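Long-range contacts in ribose-phosphate pyrophosphokinase (PDB 5MP7), which probably makes phosphoribosyl pyrophosphate by transferring the pyrophosphoryl group of ATP to the 1-hydroxyl of ribose 5-phosphate, with magnesium as cofactor: residues Q156-G161 and L299-L304; A276-V281 and Q295-S300. All blocks are in the same frame, centred on the assembly; numbering follows the deposited sequence.

Interaction 1 of 2, residues Q156-G161 and L299-L304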
loop_
_atom_site.group_PDB
_atom_site.type_symbol
_atom_site.label_atom_id
_atom_site.label_comp_id
_atom_site.label_asym_id
_atom_site.label_seq_id
_atom_site.Cartn_x
_atom_site.Cartn_y
_atom_site.Cartn_z
ATOM N N GLN A 156 44.083 -21.814 -55.720
ATOM C CA GLN A 156 44.677 -21.163 -56.862
ATOM C C GLN A 156 44.348 -21.830 -58.199
ATOM O O GLN A 156 43.953 -21.143 -59.119
ATOM C CB GLN A 156 46.182 -21.119 -56.701
ATOM C CG GLN A 156 46.865 -20.333 -57.785
ATOM C CD GLN A 156 48.358 -20.312 -57.595
ATOM O OE1 GLN A 156 48.898 -20.541 -56.491
ATOM N NE2 GLN A 156 49.045 -20.060 -58.679
ATOM N N LYS A 157 44.564 -23.133 -58.308
ATOM C CA LYS A 157 44.237 -23.858 -59.522
ATOM C C LYS A 157 42.761 -23.704 -59.885
ATOM O O LYS A 157 42.432 -23.537 -61.043
ATOM C CB LYS A 157 44.581 -25.338 -59.410
ATOM C CG LYS A 157 46.065 -25.635 -59.577
ATOM C CD LYS A 157 46.280 -27.083 -60.015
ATOM C CE LYS A 157 47.727 -27.368 -60.390
ATOM N NZ LYS A 157 48.512 -27.813 -59.211
ATOM N N LEU A 158 41.890 -23.765 -58.890
ATOM C CA LEU A 158 40.473 -23.616 -59.096
ATOM C C LEU A 158 40.117 -22.212 -59.621
ATOM O O LEU A 158 39.353 -22.086 -60.581
ATOM C CB LEU A 158 39.716 -23.923 -57.788
ATOM C CG LEU A 158 38.203 -23.672 -57.710
ATOM C CD1 LEU A 158 37.421 -24.722 -58.515
ATOM C CD2 LEU A 158 37.782 -23.685 -56.244
ATOM N N LEU A 159 40.639 -21.176 -58.988
ATOM C CA LEU A 159 40.333 -19.810 -59.390
ATOM C C LEU A 159 40.979 -19.428 -60.734
ATOM O O LEU A 159 40.325 -18.804 -61.548
ATOM C CB LEU A 159 40.710 -18.820 -58.313
ATOM C CG LEU A 159 39.927 -18.921 -56.987
ATOM C CD1 LEU A 159 40.713 -18.328 -55.812
ATOM C CD2 LEU A 159 38.604 -18.202 -57.073
ATOM N N THR A 160 42.221 -19.832 -60.987
ATOM C CA THR A 160 42.901 -19.483 -62.239
ATOM C C THR A 160 42.391 -20.317 -63.371
ATOM O O THR A 160 42.367 -19.855 -64.480
ATOM C CB THR A 160 44.463 -19.592 -62.170
ATOM O OG1 THR A 160 44.871 -20.900 -61.778
ATOM C CG2 THR A 160 45.015 -18.588 -61.157
ATOM N N GLY A 161 41.999 -21.552 -63.100
ATOM C CA GLY A 161 41.335 -22.391 -64.090
ATOM C C GLY A 161 40.062 -21.737 -64.613
ATOM O O GLY A 161 39.805 -21.731 -65.803
ATOM N N LEU A 299 32.435 -20.311 -56.464
ATOM C CA LEU A 299 32.861 -21.658 -56.877
ATOM C C LEU A 299 32.911 -22.525 -55.654
ATOM O O LEU A 299 33.171 -22.025 -54.563
ATOM C CB LEU A 299 34.213 -21.625 -57.540
ATOM C CG LEU A 299 34.342 -20.631 -58.699
ATOM C CD1 LEU A 299 35.806 -20.559 -59.108
ATOM C CD2 LEU A 299 33.471 -21.006 -59.911
ATOM N N SER A 300 32.624 -23.808 -55.807
ATOM C CA SER A 300 32.580 -24.683 -54.669
ATOM C C SER A 300 33.973 -25.167 -54.282
ATOM O O SER A 300 34.708 -25.610 -55.132
ATOM C CB SER A 300 31.711 -25.912 -54.945
ATOM O OG SER A 300 31.497 -26.620 -53.712
ATOM N N ILE A 301 34.281 -25.117 -52.997
ATOM C CA ILE A 301 35.483 -25.727 -52.449
ATOM C C ILE A 301 35.264 -27.209 -52.046
ATOM O O ILE A 301 36.193 -27.863 -51.608
ATOM C CB ILE A 301 35.992 -24.893 -51.238
ATOM C CG1 ILE A 301 37.495 -25.021 -51.112
ATOM C CG2 ILE A 301 35.304 -25.239 -49.919
ATOM C CD1 ILE A 301 38.219 -24.054 -52.026
ATOM N N ALA A 302 34.050 -27.722 -52.180
ATOM C CA ALA A 302 33.730 -29.033 -51.690
ATOM C C ALA A 302 34.543 -30.147 -52.306
ATOM O O ALA A 302 34.973 -31.048 -51.569
ATOM C CB ALA A 302 32.252 -29.325 -51.825
ATOM N N PRO A 303 34.720 -30.153 -53.639
ATOM C CA PRO A 303 35.479 -31.282 -54.226
ATOM C C PRO A 303 36.919 -31.357 -53.696
ATOM O O PRO A 303 37.430 -32.447 -53.450
ATOM C CB PRO A 303 35.463 -30.987 -55.707
ATOM C CG PRO A 303 34.225 -30.140 -55.916
ATOM C CD PRO A 303 34.158 -29.276 -54.688
ATOM N N LEU A 304 37.540 -30.192 -53.493
ATOM C CA LEU A 304 38.877 -30.094 -52.914
ATOM C C LEU A 304 38.911 -30.629 -51.456
ATOM O O LEU A 304 39.809 -31.392 -51.092
ATOM C CB LEU A 304 39.362 -28.646 -52.974
ATOM C CG LEU A 304 40.777 -28.324 -52.496
ATOM C CD1 LEU A 304 41.842 -29.041 -53.347
ATOM C CD2 LEU A 304 41.001 -26.803 -52.516
#

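Interaction 2 of 2, residues A276-V281 and Q295-S300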
loop_
_atom_site.group_PDB
_atom_site.type_symbol
_atom_site.label_atom_id
_atom_site.label_comp_id
_atom_site.label_asym_id
_atom_site.label_seq_id
_atom_site.Cartn_x
_atom_site.Cartn_y
_atom_site.Cartn_z
ATOM N N ALA A 276 34.021 -3.146 -61.080
ATOM C CA ALA A 276 34.534 -4.463 -61.440
ATOM C C ALA A 276 33.536 -5.269 -62.235
ATOM O O ALA A 276 32.373 -5.310 -61.919
ATOM C CB ALA A 276 34.957 -5.216 -60.211
ATOM N N ARG A 277 34.031 -5.913 -63.266
ATOM C CA ARG A 277 33.233 -6.725 -64.144
ATOM C C ARG A 277 32.812 -8.020 -63.463
ATOM O O ARG A 277 31.737 -8.527 -63.712
ATOM C CB ARG A 277 34.047 -7.058 -65.389
ATOM C CG ARG A 277 33.201 -7.439 -66.558
ATOM C CD ARG A 277 33.949 -8.213 -67.629
ATOM N NE ARG A 277 33.147 -9.416 -67.923
ATOM C CZ ARG A 277 33.114 -10.103 -69.061
ATOM N NH1 ARG A 277 33.749 -9.697 -70.167
ATOM N NH2 ARG A 277 32.370 -11.207 -69.107
ATOM N N GLU A 278 33.707 -8.603 -62.672
ATOM C CA GLU A 278 33.421 -9.858 -61.992
ATOM C C GLU A 278 34.125 -9.929 -60.630
ATOM O O GLU A 278 35.206 -9.368 -60.470
ATOM C CB GLU A 278 33.822 -11.039 -62.859
ATOM C CG GLU A 278 33.081 -12.290 -62.449
ATOM C CD GLU A 278 33.272 -13.481 -63.373
ATOM O OE1 GLU A 278 33.909 -13.353 -64.459
ATOM O OE2 GLU A 278 32.716 -14.557 -63.036
ATOM N N VAL A 279 33.479 -10.573 -59.657
ATOM C CA VAL A 279 34.067 -10.850 -58.363
ATOM C C VAL A 279 33.919 -12.350 -58.131
ATOM O O VAL A 279 32.832 -12.851 -58.162
ATOM C CB VAL A 279 33.383 -10.086 -57.264
ATOM C CG1 VAL A 279 34.075 -10.369 -55.945
ATOM C CG2 VAL A 279 33.411 -8.607 -57.525
ATOM N N ILE A 280 35.018 -13.070 -57.993
ATOM C CA ILE A 280 35.012 -14.509 -57.901
ATOM C C ILE A 280 35.516 -14.918 -56.531
ATOM O O ILE A 280 36.591 -14.488 -56.108
ATOM C CB ILE A 280 35.929 -15.107 -58.938
ATOM C CG1 ILE A 280 35.576 -14.551 -60.298
ATOM C CG2 ILE A 280 35.774 -16.624 -58.988
ATOM C CD1 ILE A 280 36.667 -14.695 -61.325
ATOM N N VAL A 281 34.709 -15.706 -55.825
ATOM C CA VAL A 281 35.028 -16.228 -54.498
ATOM C C VAL A 281 34.664 -17.693 -54.402
ATOM O O VAL A 281 34.031 -18.223 -55.301
ATOM C CB VAL A 281 34.320 -15.498 -53.342
ATOM C CG1 VAL A 281 34.694 -14.048 -53.315
ATOM C CG2 VAL A 281 32.835 -15.634 -53.449
ATOM N N GLN A 295 27.576 -9.325 -60.128
ATOM C CA GLN A 295 28.939 -9.625 -60.562
ATOM C C GLN A 295 29.589 -10.783 -59.797
ATOM O O GLN A 295 30.618 -11.280 -60.229
ATOM C CB GLN A 295 29.832 -8.411 -60.390
ATOM C CG GLN A 295 29.445 -7.226 -61.256
ATOM C CD GLN A 295 28.359 -6.362 -60.609
ATOM O OE1 GLN A 295 27.483 -6.857 -59.909
ATOM N NE2 GLN A 295 28.421 -5.057 -60.827
ATOM N N LEU A 296 28.988 -11.204 -58.685
ATOM C CA LEU A 296 29.502 -12.260 -57.844
ATOM C C LEU A 296 29.336 -13.670 -58.389
ATOM O O LEU A 296 28.264 -14.089 -58.729
ATOM C CB LEU A 296 28.839 -12.192 -56.463
ATOM C CG LEU A 296 29.531 -13.078 -55.442
ATOM C CD1 LEU A 296 30.949 -12.618 -55.143
ATOM C CD2 LEU A 296 28.710 -13.078 -54.161
ATOM N N THR A 297 30.424 -14.399 -58.425
ATOM C CA THR A 297 30.449 -15.801 -58.813
ATOM C C THR A 297 31.050 -16.607 -57.684
ATOM O O THR A 297 32.058 -16.214 -57.131
ATOM C CB THR A 297 31.337 -15.982 -60.027
ATOM O OG1 THR A 297 30.789 -15.190 -61.097
ATOM C CG2 THR A 297 31.436 -17.446 -60.429
ATOM N N VAL A 298 30.398 -17.701 -57.308
ATOM C CA VAL A 298 30.852 -18.535 -56.202
ATOM C C VAL A 298 31.203 -19.890 -56.709
ATOM O O VAL A 298 30.371 -20.546 -57.327
ATOM C CB VAL A 298 29.786 -18.659 -55.100
ATOM C CG1 VAL A 298 30.301 -19.482 -53.947
ATOM C CG2 VAL A 298 29.430 -17.264 -54.590
ATOM N N LEU A 299 32.435 -20.311 -56.464
ATOM C CA LEU A 299 32.861 -21.658 -56.877
ATOM C C LEU A 299 32.911 -22.525 -55.654
ATOM O O LEU A 299 33.171 -22.025 -54.563
ATOM C CB LEU A 299 34.213 -21.625 -57.540
ATOM C CG LEU A 299 34.342 -20.631 -58.699
ATOM C CD1 LEU A 299 35.806 -20.559 -59.108
ATOM C CD2 LEU A 299 33.471 -21.006 -59.911
ATOM N N SER A 300 32.624 -23.808 -55.807
ATOM C CA SER A 300 32.580 -24.683 -54.669
ATOM C C SER A 300 33.973 -25.167 -54.282
ATOM O O SER A 300 34.708 -25.610 -55.132
ATOM C CB SER A 300 31.711 -25.912 -54.945
ATOM O OG SER A 300 31.497 -26.620 -53.712
#

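Interaction 1 of 2, residues Q156-G161 and L299-L304
Leu158 and Leu299 lie alongside each other, pointing opposite ways, where the first turns of helix 156-167 meet the chain running from strand 296-299 into helix 302-314. Helix 156-167 covers one face of the mixed sheet of the PRTase-like C-terminal half, beside its edge strand 296-299. The contact is apolar, and no hydrogen bond crosses it. Leu299 points its CD1 branch at Leu158 and Leu159. That methyl lies 4.2 Å from Leu158 CG and 4.1 Å from Leu158 O, so it touches both side chain and backbone. Leu158 has its CG anti to the backbone N (chi1 173°), which carries CG towards Leu299 CD1. Leu159 comes to the same methyl from a different direction, and its CD2 reaches Leu299 CD1 at 4.2 Å. Leu159 and Leu299 cross obliquely. Ile301 CD1 lies 4.3 Å from Leu158 CD2. Ile301 also packs on Leu23 of helix 21-31. The CA-CB bond of Ser300 points away from helix 156-167. Its OG accepts from Ala302 N as a cap at the start of helix 302-314, and also bonds Gln26 OE1. Ser300 O lies 3.8 Å from Leu158 CD2.

Interaction 2 of 2, residues A276-V281 and Q295-S300
The carboxylate of Glu278 receives the hydroxyl of Thr297 at its edge. Thr297 OG1 lies close to the carboxylate plane, on the side of OE2 away from OE1. It donates to Glu278 OE2 over 2.8 Å, and OE2 accepts through its anti lone pair. Tyr162 OH bonds the same OE2, and Tyr167 OH bonds OE1, so helix 156-167 helps fix the rotation of the carboxylate. The Gln295 side chain bends at chi2 (85°). Its CG lies 3.6 Å from Ala276 O and equally near Arg277 O, while its amide NE2 makes a weak bond to Ala272 O. Strands 278-281 and 296-299 run parallel at one side of the mixed sheet in this PRTase-like half, with 296-299 outermost within the chain. Four backbone bonds join the pair: Val279 N to Gln295 O, Thr297 N to Val279 O, Val281 N to Thr297 O and Leu299 N to Val281 O. The first donor sits well above the carbonyl plane of Gln295. Ile280 and Thr297 lie on the sheet face covered by helix 156-167. Val279, Val281, Leu296 and Val298 occupy the other face. There Leu296 CD1 is shared, 3.9 Å from Val279 CG1 and 3.9 Å from Val281 CG2. Val281 and Leu296 cross at about a right angle. Val281 CG2 also meets Val298 CG2 at 3.9 Å.

Interactions 1 and 2 share Leu299 and Ser300, where strand 296-299 gives way to helix 302-314. Their centres are about 12 Å apart. They also touch directly: Leu159 CD2 of interaction 1 lies 3.8 Å from Ile280 CG2 of interaction 2. Leu299 CD1 packs 3.9 Å from that same Ile280 CG2, so the three side chains meet between helix and sheet. Tyr162, further along helix 156-167, extends this cover to Glu278 and Thr297. Both contacts lie near the predicted ribose 5-phosphate site without touching it. The side chains of Leu159 and Val281 are each about 9 Å from that of Asp230, and the side chain of Val279 is about 9 Å from Gly236.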